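Side-chain contacts in endoglucanase (Komagataeibacter sucrofermentans, PDB 6VC5), which probably hydrolyses internal beta-1,4-glucosidic linkages of cellulose and related beta-glucans and belongs to glycoside hydrolase family 8: residues A50-I55 with A110-D115; Q6-F11 with M40-A45; V142-L145 with V150-N153. All blocks are in the same frame, centred on the assembly; numbering follows the deposited sequence.

Contact 1. Residues A50-I55 with A110-D115; sequences AAFEVI and ADYIQD
F52 and Y112 make a buried aromatic contact between helices 49-62 and 110-126, carried by side chains: even the nearest CA atoms, those of E53 and Y112, are 10.2 Å apart. The two rings meet obliquely, with centroids 5.2 Å apart and planes inclined at 58°. CE2 of F52 does most of the touching. It sits over one face of the Y112 ring, displaced toward the rim, and comes within 3.8 Å of Y112 CE2. The side chains run past each other in opposite directions; with CG anti to the backbone nitrogen (chi1 -179°), F52 extends toward the tyrosine.

That overlap delivers the phenol oxygen to E53. Here CG of E53 lies 3.7 Å from OH of Y112, the bent glutamate chain crossing the tyrosine at about a right angle. This is van der Waals contact, and the carboxylate is not the partner of the hydroxyl. A water serves instead: it donates to O of E53 over 3.1 Å and also pairs with OH of Y112, tying the tyrosine to the backbone of the facing helix.

R109 adds a cation-pi contact to Y112, and the W56 ring meets the same tyrosine nearly perpendicular. F52 also packs on M40, S43 and A44 of helix 33-46, while both F52 and Y112 rest on A103 of helix 90-106. The aromatic pair thus fills the join between helices 49-62 and 110-126, over helix 90-106, in the (alpha/alpha)6 barrel, the fold of family 8 glycoside hydrolases.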
ATOM      1  N   ALA A  50      -3.113  22.516  -5.736  1.00 13.42           N
ATOM      2  CA  ALA A  50      -3.836  23.148  -4.636  1.00 14.20           C
ATOM      3  C   ALA A  50      -4.316  22.109  -3.634  1.00 13.23           C
ATOM      4  O   ALA A  50      -4.256  22.330  -2.416  1.00 13.63           O
ATOM      5  CB  ALA A  50      -5.015  23.953  -5.176  1.00 15.73           C
ATOM      6  N   ALA A  51      -4.775  20.959  -4.125  1.00 11.58           N
ATOM      7  CA  ALA A  51      -5.181  19.895  -3.217  1.00  9.36           C
ATOM      8  C   ALA A  51      -3.975  19.269  -2.531  1.00  8.74           C
ATOM      9  O   ALA A  51      -3.985  19.073  -1.310  1.00  9.47           O
ATOM     10  CB  ALA A  51      -5.996  18.834  -3.958  1.00 11.79           C
ATOM     11  N   PHE A  52      -2.929  18.940  -3.306  1.00  7.85           N
ATOM     12  CA  PHE A  52      -1.747  18.300  -2.736  1.00  7.38           C
ATOM     13  C   PHE A  52      -1.216  19.108  -1.562  1.00  7.71           C
ATOM     14  O   PHE A  52      -0.940  18.556  -0.486  1.00  8.13           O
ATOM     15  CB  PHE A  52      -0.646  18.156  -3.795  1.00  9.05           C
ATOM     16  CG  PHE A  52       0.599  17.485  -3.263  1.00  7.71           C
ATOM     17  CD1 PHE A  52       0.756  16.111  -3.390  1.00  8.30           C
ATOM     18  CD2 PHE A  52       1.559  18.201  -2.559  1.00  8.62           C
ATOM     19  CE1 PHE A  52       1.870  15.467  -2.883  1.00  7.92           C
ATOM     20  CE2 PHE A  52       2.668  17.559  -2.021  1.00  9.09           C
ATOM     21  CZ  PHE A  52       2.825  16.193  -2.183  1.00  9.17           C
ATOM     22  N   GLU A  53      -1.085  20.425  -1.761  1.00  9.97           N
ATOM     23  CA  GLU A  53      -0.459  21.299  -0.771  1.00 12.87           C
ATOM     24  C   GLU A  53      -1.161  21.209   0.579  1.00 11.98           C
ATOM     25  O   GLU A  53      -0.507  21.067   1.620  1.00 12.45           O
ATOM     26  CB  GLU A  53      -0.465  22.745  -1.291  1.00 17.85           C
ATOM     27  CG  GLU A  53       0.650  23.643  -0.749  1.00 25.06           C
ATOM     28  CD  GLU A  53       1.183  24.623  -1.796  1.00 29.04           C
ATOM     29  OE1 GLU A  53       2.187  25.324  -1.524  1.00 32.42           O
ATOM     30  OE2 GLU A  53       0.604  24.685  -2.903  1.00 31.18           O
ATOM     31  N   VAL A  54      -2.499  21.268   0.580  1.00 10.86           N
ATOM     32  CA  VAL A  54      -3.240  21.237   1.845  1.00 11.08           C
ATOM     33  C   VAL A  54      -3.282  19.830   2.451  1.00  8.94           C
ATOM     34  O   VAL A  54      -3.284  19.685   3.678  1.00  8.27           O
ATOM     35  CB  VAL A  54      -4.640  21.877   1.735  1.00 12.02           C
ATOM     36  CG1 VAL A  54      -4.527  23.373   1.368  1.00 15.01           C
ATOM     37  CG2 VAL A  54      -5.526  21.130   0.758  1.00 10.60           C
ATOM     38  N   ILE A  55      -3.333  18.777   1.623  1.00  6.78           N
ATOM     39  CA  ILE A  55      -3.323  17.419   2.172  1.00  6.54           C
ATOM     40  C   ILE A  55      -2.001  17.137   2.883  1.00  7.09           C
ATOM     41  O   ILE A  55      -1.977  16.591   3.991  1.00  8.71           O
ATOM     42  CB  ILE A  55      -3.617  16.385   1.073  1.00  6.72           C
ATOM     43  CG1 ILE A  55      -4.979  16.638   0.429  1.00  6.69           C
ATOM     44  CG2 ILE A  55      -3.542  14.964   1.668  1.00  5.77           C
ATOM     45  CD1 ILE A  55      -5.136  15.942  -0.913  1.00  8.64           C
ATOM     46  N   ALA A 110      12.203  21.520  -4.271  1.00 11.33           N
ATOM     47  CA  ALA A 110      13.269  20.803  -3.580  1.00 11.51           C
ATOM     48  C   ALA A 110      12.886  20.460  -2.149  1.00 11.17           C
ATOM     49  O   ALA A 110      13.373  19.464  -1.599  1.00 11.49           O
ATOM     50  CB  ALA A 110      14.564  21.622  -3.614  1.00 13.60           C
ATOM     51  N   ASP A 111      12.016  21.267  -1.532  1.00 10.22           N
ATOM     52  CA  ASP A 111      11.588  20.976  -0.170  1.00 10.99           C
ATOM     53  C   ASP A 111      10.776  19.685  -0.103  1.00  9.44           C
ATOM     54  O   ASP A 111      10.875  18.939   0.880  1.00 11.07           O
ATOM     55  CB  ASP A 111      10.804  22.164   0.406  1.00 11.96           C
ATOM     56  CG  ASP A 111       9.610  22.538  -0.443  1.00 14.86           C
ATOM     57  OD1 ASP A 111       9.794  22.840  -1.643  1.00 16.93           O
ATOM     58  OD2 ASP A 111       8.479  22.530   0.093  1.00 17.00           O
ATOM     59  N   TYR A 112       9.958  19.402  -1.127  1.00  7.91           N
ATOM     60  CA  TYR A 112       9.205  18.153  -1.129  1.00  6.98           C
ATOM     61  C   TYR A 112      10.138  16.957  -1.292  1.00  8.42           C
ATOM     62  O   TYR A 112       9.912  15.903  -0.683  1.00  8.06           O
ATOM     63  CB  TYR A 112       8.146  18.167  -2.238  1.00  8.41           C
ATOM     64  CG  TYR A 112       6.949  19.091  -2.030  1.00  8.46           C
ATOM     65  CD1 TYR A 112       6.605  19.557  -0.771  1.00 10.23           C
ATOM     66  CD2 TYR A 112       6.165  19.476  -3.119  1.00  9.78           C
ATOM     67  CE1 TYR A 112       5.494  20.393  -0.594  1.00 11.03           C
ATOM     68  CE2 TYR A 112       5.061  20.304  -2.955  1.00 11.60           C
ATOM     69  CZ  TYR A 112       4.739  20.758  -1.689  1.00 11.32           C
ATOM     70  OH  TYR A 112       3.639  21.579  -1.525  1.00 14.70           O
ATOM     71  N   ILE A 113      11.207  17.112  -2.075  1.00  8.73           N
ATOM     72  CA  ILE A 113      12.188  16.036  -2.203  1.00  9.86           C
ATOM     73  C   ILE A 113      12.880  15.792  -0.869  1.00 10.52           C
ATOM     74  O   ILE A 113      13.071  14.644  -0.459  1.00  9.60           O
ATOM     75  CB  ILE A 113      13.196  16.361  -3.323  1.00 11.78           C
ATOM     76  CG1 ILE A 113      12.458  16.558  -4.649  1.00 13.03           C
ATOM     77  CG2 ILE A 113      14.247  15.265  -3.425  1.00 11.65           C
ATOM     78  CD1 ILE A 113      11.741  15.328  -5.135  1.00 15.09           C
ATOM     79  N   GLN A 114      13.268  16.864  -0.172  1.00 10.40           N
ATOM     80  CA  GLN A 114      13.880  16.690   1.142  1.00 10.89           C
ATOM     81  C   GLN A 114      12.919  16.016   2.115  1.00 10.04           C
ATOM     82  O   GLN A 114      13.330  15.165   2.912  1.00 10.38           O
ATOM     83  CB  GLN A 114      14.328  18.025   1.727  1.00 12.52           C
ATOM     84  CG  GLN A 114      15.158  17.826   2.991  1.00 17.71           C
ATOM     85  CD  GLN A 114      16.306  16.843   2.776  1.00 22.76           C
ATOM     86  OE1 GLN A 114      17.147  17.031   1.891  1.00 24.46           O
ATOM     87  NE2 GLN A 114      16.336  15.779   3.576  1.00 23.15           N
ATOM     88  N   ASP A 115      11.644  16.409   2.082  1.00  9.97           N
ATOM     89  CA  ASP A 115      10.647  15.768   2.939  1.00  9.99           C
ATOM     90  C   ASP A 115      10.590  14.267   2.677  1.00  8.72           C
ATOM     91  O   ASP A 115      10.538  13.455   3.617  1.00  8.47           O
ATOM     92  CB  ASP A 115       9.260  16.379   2.698  1.00 13.01           C
ATOM     93  CG  ASP A 115       9.152  17.835   3.137  1.00 17.89           C
ATOM     94  OD1 ASP A 115       9.885  18.245   4.063  1.00 19.93           O
ATOM     95  OD2 ASP A 115       8.300  18.566   2.564  1.00 19.50           O
TER
HETATM   96  O   HOH W   1       2.423  21.902   1.261  1.00 29.48           O

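Contact 2. Residues Q6-F11 with M40-A45; sequences QQWAIF and MLFSAA
W8 and F11, one turn apart on helix 4-15, pack against F42 and S43 of helix 33-46. The short helical segments run roughly antiparallel, at 142°, with axes 9.7 Å apart at closest approach.

Of the ring contacts, the clearest is T-shaped: F42 turns its edge to the face of F11, with planes at 90° and centroids 5.2 Å apart. CE2 of F42 is the atom that comes down on that face, toward its rim.

The indole of W8 takes aliphatic partners instead. S43 CB makes an off-centre CH-pi contact, 4.2 Å from the centroid of the six-membered ring, and CB of F42 lies 3.5 Å from CE3 of W8. W8 spans the gap with CG anti to the backbone nitrogen (chi1 163°).

The polar ends find partners outside the two segments: NE1 of W8 bonds OD2 of D48, and OG of S43 bonds back to the carbonyl of G39. With an alanine in place of W8, the indole-covered side of F42 and S43 would probably be left with a gap, and OD2 of D48 without the indole N-H.

Around the pair, helix 300-313 meets F42 through M307, L308 and I311, while helix 49-62 touches S43 through F52.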
ATOM      1  N   GLN A   6      -9.700  12.971 -14.308  1.00 19.70           N
ATOM      2  CA  GLN A   6     -11.147  12.882 -14.141  1.00 20.91           C
ATOM      3  C   GLN A   6     -11.529  11.933 -13.011  1.00 19.26           C
ATOM      4  O   GLN A   6     -12.497  12.187 -12.284  1.00 20.61           O
ATOM      5  CB  GLN A   6     -11.830  12.506 -15.458  1.00 26.29           C
ATOM      6  CG  GLN A   6     -11.775  13.621 -16.505  1.00 31.03           C
ATOM      7  CD  GLN A   6     -10.356  13.942 -16.957  1.00 35.72           C
ATOM      8  OE1 GLN A   6      -9.811  14.989 -16.621  1.00 37.84           O
ATOM      9  NE2 GLN A   6      -9.765  13.049 -17.745  1.00 37.71           N
ATOM     10  N   GLN A   7     -10.789  10.832 -12.850  1.00 16.99           N
ATOM     11  CA  GLN A   7     -11.060   9.935 -11.728  1.00 16.64           C
ATOM     12  C   GLN A   7     -10.709  10.591 -10.394  1.00 14.04           C
ATOM     13  O   GLN A   7     -11.435  10.422  -9.404  1.00 13.92           O
ATOM     14  CB  GLN A   7     -10.329   8.605 -11.920  1.00 17.24           C
ATOM     15  CG  GLN A   7     -10.814   7.820 -13.141  1.00 19.16           C
ATOM     16  CD  GLN A   7     -12.312   7.570 -13.116  1.00 21.35           C
ATOM     17  OE1 GLN A   7     -12.831   6.954 -12.190  1.00 23.01           O
ATOM     18  NE2 GLN A   7     -13.017   8.062 -14.135  1.00 23.44           N
ATOM     19  N   TRP A   8      -9.603  11.345 -10.345  1.00 12.17           N
ATOM     20  CA  TRP A   8      -9.271  12.079  -9.126  1.00 11.80           C
ATOM     21  C   TRP A   8     -10.369  13.071  -8.753  1.00 13.60           C
ATOM     22  O   TRP A   8     -10.715  13.207  -7.576  1.00 15.64           O
ATOM     23  CB  TRP A   8      -7.919  12.786  -9.251  1.00 13.42           C
ATOM     24  CG  TRP A   8      -7.715  13.886  -8.211  1.00 12.72           C
ATOM     25  CD1 TRP A   8      -7.597  15.225  -8.458  1.00 14.09           C
ATOM     26  CD2 TRP A   8      -7.623  13.736  -6.780  1.00 12.91           C
ATOM     27  NE1 TRP A   8      -7.429  15.913  -7.277  1.00 14.27           N
ATOM     28  CE2 TRP A   8      -7.439  15.025  -6.235  1.00 13.36           C
ATOM     29  CE3 TRP A   8      -7.665  12.637  -5.913  1.00 13.00           C
ATOM     30  CZ2 TRP A   8      -7.299  15.246  -4.860  1.00 13.17           C
ATOM     31  CZ3 TRP A   8      -7.532  12.860  -4.543  1.00 12.54           C
ATOM     32  CH2 TRP A   8      -7.349  14.161  -4.033  1.00 13.01           C
ATOM     33  N   ALA A   9     -10.948  13.755  -9.744  1.00 14.51           N
ATOM     34  CA  ALA A   9     -12.013  14.713  -9.450  1.00 15.24           C
ATOM     35  C   ALA A   9     -13.188  14.050  -8.735  1.00 15.44           C
ATOM     36  O   ALA A   9     -13.792  14.644  -7.833  1.00 15.10           O
ATOM     37  CB  ALA A   9     -12.478  15.393 -10.734  1.00 16.58           C
ATOM     38  N   ILE A  10     -13.532  12.821  -9.125  1.00 13.95           N
ATOM     39  CA  ILE A  10     -14.581  12.077  -8.430  1.00 14.20           C
ATOM     40  C   ILE A  10     -14.150  11.722  -7.010  1.00 12.96           C
ATOM     41  O   ILE A  10     -14.906  11.919  -6.048  1.00 14.57           O
ATOM     42  CB  ILE A  10     -14.968  10.821  -9.229  1.00 14.57           C
ATOM     43  CG1 ILE A  10     -15.539  11.197 -10.597  1.00 16.52           C
ATOM     44  CG2 ILE A  10     -15.974  10.000  -8.461  1.00 15.84           C
ATOM     45  CD1 ILE A  10     -15.516  10.028 -11.586  1.00 18.24           C
ATOM     46  N   PHE A  11     -12.944  11.151  -6.862  1.00 12.63           N
ATOM     47  CA  PHE A  11     -12.428  10.820  -5.536  1.00 11.09           C
ATOM     48  C   PHE A  11     -12.416  12.051  -4.644  1.00 11.13           C
ATOM     49  O   PHE A  11     -12.879  12.008  -3.496  1.00 12.86           O
ATOM     50  CB  PHE A  11     -11.016  10.237  -5.654  1.00 11.46           C
ATOM     51  CG  PHE A  11     -10.489   9.636  -4.375  1.00 12.65           C
ATOM     52  CD1 PHE A  11     -10.640   8.282  -4.114  1.00 14.41           C
ATOM     53  CD2 PHE A  11      -9.838  10.424  -3.439  1.00 13.34           C
ATOM     54  CE1 PHE A  11     -10.146   7.716  -2.932  1.00 13.61           C
ATOM     55  CE2 PHE A  11      -9.342   9.870  -2.257  1.00 13.93           C
ATOM     56  CZ  PHE A  11      -9.499   8.520  -2.005  1.00 14.43           C
ATOM     57  N   MET A  40      -2.458  12.478  -1.356  1.00 19.80           N
ATOM     58  CA  MET A  40      -1.254  13.110  -1.885  1.00 22.02           C
ATOM     59  C   MET A  40      -0.800  12.442  -3.182  1.00 21.49           C
ATOM     60  O   MET A  40      -0.454  13.119  -4.161  1.00 19.41           O
ATOM     61  CB  MET A  40      -0.168  13.050  -0.815  1.00 17.97           C
ATOM     62  CG  MET A  40      -0.436  13.970   0.370  1.00 15.22           C
ATOM     63  SD  MET A  40       0.737  13.642   1.734  1.00  7.18           S
ATOM     64  CE  MET A  40       2.320  14.178   0.981  1.00 11.75           C
ATOM     65  N   LEU A  41      -0.816  11.106  -3.217  1.00 11.64           N
ATOM     66  CA  LEU A  41      -0.362  10.407  -4.418  1.00  9.60           C
ATOM     67  C   LEU A  41      -1.281  10.687  -5.605  1.00  8.79           C
ATOM     68  O   LEU A  41      -0.813  10.919  -6.731  1.00  8.84           O
ATOM     69  CB  LEU A  41      -0.282   8.904  -4.141  1.00  9.95           C
ATOM     70  CG  LEU A  41       0.419   8.054  -5.209  1.00 10.35           C
ATOM     71  CD1 LEU A  41       1.923   8.266  -5.115  1.00 10.83           C
ATOM     72  CD2 LEU A  41       0.068   6.581  -5.045  1.00 13.14           C
ATOM     73  N   PHE A  42      -2.602  10.620  -5.383  1.00  6.85           N
ATOM     74  CA  PHE A  42      -3.548  10.820  -6.479  1.00  6.60           C
ATOM     75  C   PHE A  42      -3.522  12.262  -6.986  1.00  7.38           C
ATOM     76  O   PHE A  42      -3.600  12.501  -8.198  1.00  9.28           O
ATOM     77  CB  PHE A  42      -4.972  10.456  -6.047  1.00  8.78           C
ATOM     78  CG  PHE A  42      -5.150   9.041  -5.531  1.00  7.65           C
ATOM     79  CD1 PHE A  42      -4.221   8.048  -5.776  1.00 10.06           C
ATOM     80  CD2 PHE A  42      -6.279   8.726  -4.787  1.00  9.15           C
ATOM     81  CE1 PHE A  42      -4.409   6.746  -5.283  1.00 10.25           C
ATOM     82  CE2 PHE A  42      -6.474   7.443  -4.297  1.00 10.86           C
ATOM     83  CZ  PHE A  42      -5.526   6.455  -4.542  1.00 10.38           C
ATOM     84  N   SER A  43      -3.440  13.238  -6.072  1.00  7.70           N
ATOM     85  CA  SER A  43      -3.383  14.637  -6.481  1.00  8.30           C
ATOM     86  C   SER A  43      -2.076  14.963  -7.197  1.00  9.10           C
ATOM     87  O   SER A  43      -2.075  15.746  -8.152  1.00 10.22           O
ATOM     88  CB  SER A  43      -3.640  15.568  -5.288  1.00  8.17           C
ATOM     89  OG  SER A  43      -2.644  15.453  -4.298  1.00 10.49           O
ATOM     90  N   ALA A  44      -0.961  14.363  -6.767  1.00  9.21           N
ATOM     91  CA  ALA A  44       0.296  14.550  -7.499  1.00  9.90           C
ATOM     92  C   ALA A  44       0.208  13.965  -8.905  1.00 10.56           C
ATOM     93  O   ALA A  44       0.628  14.598  -9.880  1.00 12.13           O
ATOM     94  CB  ALA A  44       1.449  13.909  -6.726  1.00 10.39           C
ATOM     95  N   ALA A  45      -0.320  12.741  -9.027  1.00 10.07           N
ATOM     96  CA  ALA A  45      -0.462  12.110 -10.341  1.00 10.81           C
ATOM     97  C   ALA A  45      -1.403  12.902 -11.245  1.00 11.75           C
ATOM     98  O   ALA A  45      -1.168  13.019 -12.455  1.00 13.97           O
ATOM     99  CB  ALA A  45      -0.972  10.678 -10.170  1.00 12.06           C
TER

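Contact 3. Residues V142-L145 with V150-N153; sequences VGFL and VTLN
F144 and L145 lie alongside T151 and V150 in a single antiparallel beta bridge, where a loop folds back against the outermost strand of a small antiparallel sheet. L145 and V150 form the non-hydrogen-bonded pair, their CA atoms 4.6 Å apart. One backbone bond closes the bridge: N of T151 donates to O of F144 over 2.8 Å. It is nearly straight at 169° and lies in the carbonyl plane. The same oxygen also receives a CA-H...O contact from V150, at 3.5 Å from its CA.

Side chains add to the backbone contact. CD1 of L145 reaches over to V150, 3.8 Å from its CB, the two chains crossing at a slant. On the T151 side, the methyl CG2 meets the F144 ring at its edge, 4.1 Å from CD1. With OG1 beside the backbone nitrogen (chi1 -60°), the methyl is left anti to it and faces the ring edge.

Further out, the strand is held along its other edge by backbone bonds of V150 with I202 and of L152 with L200. V131 and L138 pack on V150, and P139 on F144. G143 turns the loop into place at a positive phi of 98°, where a CB would press on the preceding carbonyl oxygen. A water completes the join, donating to O of G143 and pairing with OG1 of T151, 2.8 Å from each.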
ATOM      1  N   VAL A 142       5.122  -0.952  16.819  1.00 11.28           N
ATOM      2  CA  VAL A 142       4.600  -1.651  17.988  1.00 11.33           C
ATOM      3  C   VAL A 142       3.637  -2.740  17.534  1.00 10.80           C
ATOM      4  O   VAL A 142       2.756  -2.486  16.701  1.00 12.57           O
ATOM      5  CB  VAL A 142       3.904  -0.672  18.954  1.00 13.62           C
ATOM      6  CG1 VAL A 142       3.217  -1.419  20.092  1.00 14.90           C
ATOM      7  CG2 VAL A 142       4.906   0.325  19.506  1.00 15.73           C
ATOM      8  N   GLY A 143       3.811  -3.943  18.078  1.00 10.66           N
ATOM      9  CA  GLY A 143       2.851  -5.021  17.912  1.00 12.29           C
ATOM     10  C   GLY A 143       3.173  -6.037  16.837  1.00 10.23           C
ATOM     11  O   GLY A 143       2.351  -6.931  16.593  1.00 13.21           O
ATOM     12  N   PHE A 144       4.345  -5.952  16.207  1.00  9.37           N
ATOM     13  CA  PHE A 144       4.710  -6.848  15.113  1.00  9.02           C
ATOM     14  C   PHE A 144       6.019  -7.591  15.326  1.00 13.53           C
ATOM     15  O   PHE A 144       6.336  -8.483  14.536  1.00 15.09           O
ATOM     16  CB  PHE A 144       4.794  -6.072  13.793  1.00  8.13           C
ATOM     17  CG  PHE A 144       3.548  -5.315  13.479  1.00  7.66           C
ATOM     18  CD1 PHE A 144       2.427  -5.983  13.019  1.00  8.07           C
ATOM     19  CD2 PHE A 144       3.485  -3.943  13.661  1.00  9.51           C
ATOM     20  CE1 PHE A 144       1.261  -5.299  12.717  1.00  8.32           C
ATOM     21  CE2 PHE A 144       2.325  -3.251  13.363  1.00  9.29           C
ATOM     22  CZ  PHE A 144       1.212  -3.936  12.891  1.00  7.72           C
ATOM     23  N   LEU A 145       6.787  -7.263  16.352  1.00 12.41           N
ATOM     24  CA  LEU A 145       8.090  -7.884  16.556  1.00 13.82           C
ATOM     25  C   LEU A 145       8.209  -8.304  18.010  1.00 15.08           C
ATOM     26  O   LEU A 145       8.072  -7.472  18.914  1.00 17.69           O
ATOM     27  CB  LEU A 145       9.217  -6.914  16.191  1.00 15.69           C
ATOM     28  CG  LEU A 145      10.656  -7.414  16.335  1.00 16.20           C
ATOM     29  CD1 LEU A 145      10.915  -8.577  15.383  1.00 16.30           C
ATOM     30  CD2 LEU A 145      11.625  -6.275  16.071  1.00 16.64           C
ATOM     31  N   VAL A 150       8.542 -12.385  13.947  1.00  8.21           N
ATOM     32  CA  VAL A 150       8.240 -11.117  13.303  1.00  8.07           C
ATOM     33  C   VAL A 150       6.996 -11.314  12.450  1.00  7.31           C
ATOM     34  O   VAL A 150       6.837 -12.356  11.805  1.00  8.81           O
ATOM     35  CB  VAL A 150       9.423 -10.559  12.482  1.00  9.64           C
ATOM     36  CG1 VAL A 150       9.741 -11.449  11.283  1.00 10.40           C
ATOM     37  CG2 VAL A 150       9.131  -9.138  12.044  1.00 11.00           C
ATOM     38  N   THR A 151       6.088 -10.334  12.487  1.00  7.27           N
ATOM     39  CA  THR A 151       4.922 -10.306  11.614  1.00  6.86           C
ATOM     40  C   THR A 151       5.166  -9.304  10.497  1.00  7.33           C
ATOM     41  O   THR A 151       5.529  -8.152  10.758  1.00  8.60           O
ATOM     42  CB  THR A 151       3.679  -9.887  12.396  1.00  9.76           C
ATOM     43  OG1 THR A 151       3.444 -10.826  13.456  1.00 14.31           O
ATOM     44  CG2 THR A 151       2.445  -9.806  11.461  1.00 11.18           C
ATOM     45  N   LEU A 152       4.975  -9.734   9.255  1.00  6.58           N
ATOM     46  CA  LEU A 152       5.120  -8.844   8.119  1.00  6.64           C
ATOM     47  C   LEU A 152       3.792  -8.729   7.390  1.00  6.72           C
ATOM     48  O   LEU A 152       3.004  -9.681   7.340  1.00  9.48           O
ATOM     49  CB  LEU A 152       6.188  -9.370   7.134  1.00  8.48           C
ATOM     50  CG  LEU A 152       7.573  -9.669   7.695  1.00  8.62           C
ATOM     51  CD1 LEU A 152       8.488 -10.193   6.580  1.00 11.77           C
ATOM     52  CD2 LEU A 152       8.164  -8.422   8.339  1.00  9.84           C
ATOM     53  N   ASN A 153       3.541  -7.557   6.832  1.00  6.31           N
ATOM     54  CA  ASN A 153       2.433  -7.371   5.904  1.00  6.35           C
ATOM     55  C   ASN A 153       3.069  -7.174   4.534  1.00  7.85           C
ATOM     56  O   ASN A 153       3.699  -6.144   4.283  1.00  6.27           O
ATOM     57  CB  ASN A 153       1.584  -6.178   6.324  1.00  7.49           C
ATOM     58  CG  ASN A 153       0.293  -6.109   5.574  1.00  6.99           C
ATOM     59  OD1 ASN A 153       0.277  -6.272   4.353  1.00  7.05           O
ATOM     60  ND2 ASN A 153      -0.807  -5.898   6.289  1.00  7.87           N
TER
HETATM   61  O   HOH W   2       1.887  -9.412  15.280  1.00 16.29           O

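How the contacts relate
Contacts 1 and 2 form one continuous piece of helix packing, with centres 15 Å apart and helix 33-46 followed directly in the chain by helix 49-62. They share a seam: CD1 of F52 packs 3.3 Å from O of M40, and CB of A51 sits 3.9 Å from CZ2 of W8, giving the indole a neighbour from contact 1. Contact 3 is separate, about 30 Å from contact 1 and 31 Å from contact 2 between centres, and on the opposite side of the chain's centre from contact 2. It belongs to the strand and loop region, where a bound glycerol, probably from the crystallisation liquor, lies about 4 Å from the T151 side chain.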